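Local structure of aminotransferase, class I and II (Erwinia tasmaniensis, 5Z0Q) at residues A[45-49]-A[50-54]. The protein belongs to the class I and II aminotransferases, a family of PLP-dependent enzymes, and binds pyridoxal-5'-phosphate as a dimer. Sequence-based numbering, arbitrary orientation.
Sequences FRAAD and CIIDA
A48 O accepts a bond from I52 N at 3.1 Å, N-H...O angle 163°, and D49 O one from D53 N at 2.8 Å, so the extended backbone of 46-48 turns at the N-cap A48 into the first turn of helix 49-59. I51 N makes only a weak bond to A48 O. R46 reaches forward over this turn. With CG anti to the backbone N (chi1 168°) and the chain extended as far as NE, its guanidinium lays one face on the methyl of I52, I52 CD1 standing 3.4 Å from R46 CZ over the centre of the group. Arginine suits the place because its flat face can cover an apolar methyl while its edge stays polar: D49 OD1 lies at that edge, in plane, in a long salt bridge of 4.0 Å to R46 NH2. An acidic residue in the first turn would also probably be favoured by the helix dipole. This helix start lies at the subunit interface of a fold type I PLP-dependent enzyme, for R46 and I52 pack on G62 of the second subunit and A47 on F64 of that subunit. Small A47 lets its CB sit 4.2 Å from I52 CG1, and on A48 the CB meets C50 SG at 3.8 Å. Branched I51 turns to helix 276-288, touching A281 and A285.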
ATOM      1  N   PHE A  45     -14.907  12.896  12.366  1.00 26.30           N
ATOM      2  CA  PHE A  45     -15.367  14.020  11.566  1.00 26.26           C
ATOM      3  C   PHE A  45     -15.441  13.646  10.092  1.00 27.13           C
ATOM      4  O   PHE A  45     -14.532  13.008   9.551  1.00 30.40           O
ATOM      5  CB  PHE A  45     -14.438  15.223  11.748  1.00 27.88           C
ATOM      6  CG  PHE A  45     -14.292  15.666  13.176  1.00 31.15           C
ATOM      7  CD1 PHE A  45     -15.357  15.576  14.058  1.00 32.93           C
ATOM      8  CD2 PHE A  45     -13.088  16.167  13.639  1.00 29.72           C
ATOM      9  CE1 PHE A  45     -15.223  15.981  15.373  1.00 32.72           C
ATOM     10  CE2 PHE A  45     -12.947  16.574  14.954  1.00 28.56           C
ATOM     11  CZ  PHE A  45     -14.016  16.480  15.821  1.00 24.99           C
ATOM     12  N   ARG A  46     -16.535  14.046   9.450  1.00 25.16           N
ATOM     13  CA  ARG A  46     -16.667  13.890   8.009  1.00 28.18           C
ATOM     14  C   ARG A  46     -15.601  14.712   7.294  1.00 26.47           C
ATOM     15  O   ARG A  46     -15.267  15.824   7.713  1.00 25.35           O
ATOM     16  CB  ARG A  46     -18.070  14.319   7.576  1.00 30.56           C
ATOM     17  CG  ARG A  46     -18.282  14.477   6.079  1.00 33.29           C
ATOM     18  CD  ARG A  46     -19.678  15.021   5.807  1.00 34.98           C
ATOM     19  NE  ARG A  46     -19.838  15.517   4.443  1.00 38.39           N
ATOM     20  CZ  ARG A  46     -20.373  14.814   3.449  1.00 38.16           C
ATOM     21  NH1 ARG A  46     -20.797  13.576   3.661  1.00 35.35           N
ATOM     22  NH2 ARG A  46     -20.478  15.350   2.240  1.00 46.87           N
ATOM     23  N   ALA A  47     -15.054  14.151   6.217  1.00 27.33           N
ATOM     24  CA  ALA A  47     -13.995  14.826   5.481  1.00 23.40           C
ATOM     25  C   ALA A  47     -14.511  16.122   4.861  1.00 24.80           C
ATOM     26  O   ALA A  47     -15.714  16.318   4.670  1.00 32.59           O
ATOM     27  CB  ALA A  47     -13.428  13.911   4.396  1.00 18.79           C
ATOM     28  N   ALA A  48     -13.575  17.016   4.550  1.00 24.44           N
ATOM     29  CA  ALA A  48     -13.926  18.303   3.967  1.00 23.09           C
ATOM     30  C   ALA A  48     -14.632  18.113   2.629  1.00 26.39           C
ATOM     31  O   ALA A  48     -14.436  17.112   1.933  1.00 28.61           O
ATOM     32  CB  ALA A  48     -12.675  19.164   3.781  1.00 23.04           C
ATOM     33  N   ASP A  49     -15.468  19.093   2.273  1.00 26.48           N
ATOM     34  CA  ASP A  49     -16.219  19.009   1.024  1.00 30.22           C
ATOM     35  C   ASP A  49     -15.296  18.938  -0.184  1.00 32.59           C
ATOM     36  O   ASP A  49     -15.608  18.250  -1.162  1.00 30.69           O
ATOM     37  CB  ASP A  49     -17.170  20.198   0.897  1.00 25.09           C
ATOM     38  CG  ASP A  49     -18.361  20.097   1.832  1.00 40.35           C
ATOM     39  OD1 ASP A  49     -18.791  18.962   2.135  1.00 40.87           O
ATOM     40  OD2 ASP A  49     -18.872  21.154   2.259  1.00 44.09           O
ATOM     41  N   CYS A  50     -14.156  19.632  -0.134  1.00 28.26           N
ATOM     42  CA  CYS A  50     -13.222  19.591  -1.253  1.00 25.57           C
ATOM     43  C   CYS A  50     -12.633  18.201  -1.446  1.00 29.12           C
ATOM     44  O   CYS A  50     -12.367  17.797  -2.584  1.00 25.69           O
ATOM     45  CB  CYS A  50     -12.106  20.612  -1.044  1.00 31.26           C
ATOM     46  SG  CYS A  50     -11.194  20.401   0.498  1.00 41.11           S
ATOM     47  N   ILE A  51     -12.421  17.458  -0.358  1.00 29.71           N
ATOM     48  CA  ILE A  51     -11.907  16.097  -0.476  1.00 28.34           C
ATOM     49  C   ILE A  51     -12.958  15.184  -1.093  1.00 28.77           C
ATOM     50  O   ILE A  51     -12.665  14.392  -1.996  1.00 28.27           O
ATOM     51  CB  ILE A  51     -11.447  15.576   0.897  1.00 25.03           C
ATOM     52  CG1 ILE A  51     -10.272  16.405   1.422  1.00 25.68           C
ATOM     53  CG2 ILE A  51     -11.072  14.105   0.810  1.00 20.12           C
ATOM     54  CD1 ILE A  51      -9.829  16.013   2.815  1.00 19.74           C
ATOM     55  N   ILE A  52     -14.201  15.287  -0.620  1.00 24.38           N
ATOM     56  CA  ILE A  52     -15.262  14.417  -1.118  1.00 26.25           C
ATOM     57  C   ILE A  52     -15.597  14.751  -2.567  1.00 26.78           C
ATOM     58  O   ILE A  52     -15.767  13.852  -3.399  1.00 26.91           O
ATOM     59  CB  ILE A  52     -16.498  14.513  -0.205  1.00 26.17           C
ATOM     60  CG1 ILE A  52     -16.162  13.977   1.188  1.00 26.18           C
ATOM     61  CG2 ILE A  52     -17.671  13.753  -0.804  1.00 20.97           C
ATOM     62  CD1 ILE A  52     -17.320  14.004   2.149  1.00 28.30           C
ATOM     63  N   ASP A  53     -15.687  16.042  -2.896  1.00 35.65           N
ATOM     64  CA  ASP A  53     -15.976  16.434  -4.273  1.00 30.93           C
ATOM     65  C   ASP A  53     -14.859  16.022  -5.222  1.00 30.50           C
ATOM     66  O   ASP A  53     -15.127  15.665  -6.375  1.00 38.73           O
ATOM     67  CB  ASP A  53     -16.216  17.941  -4.356  1.00 33.93           C
ATOM     68  CG  ASP A  53     -17.453  18.378  -3.589  1.00 46.18           C
ATOM     69  OD1 ASP A  53     -18.093  17.517  -2.945  1.00 43.07           O
ATOM     70  OD2 ASP A  53     -17.786  19.582  -3.631  1.00 46.49           O
ATOM     71  N   ALA A  54     -13.607  16.060  -4.762  1.00 30.70           N
ATOM     72  CA  ALA A  54     -12.506  15.616  -5.609  1.00 29.58           C
ATOM     73  C   ALA A  54     -12.553  14.110  -5.827  1.00 33.05           C
ATOM     74  O   ALA A  54     -12.283  13.629  -6.934  1.00 35.87           O
ATOM     75  CB  ALA A  54     -11.168  16.026  -4.997  1.00 17.50           C
TER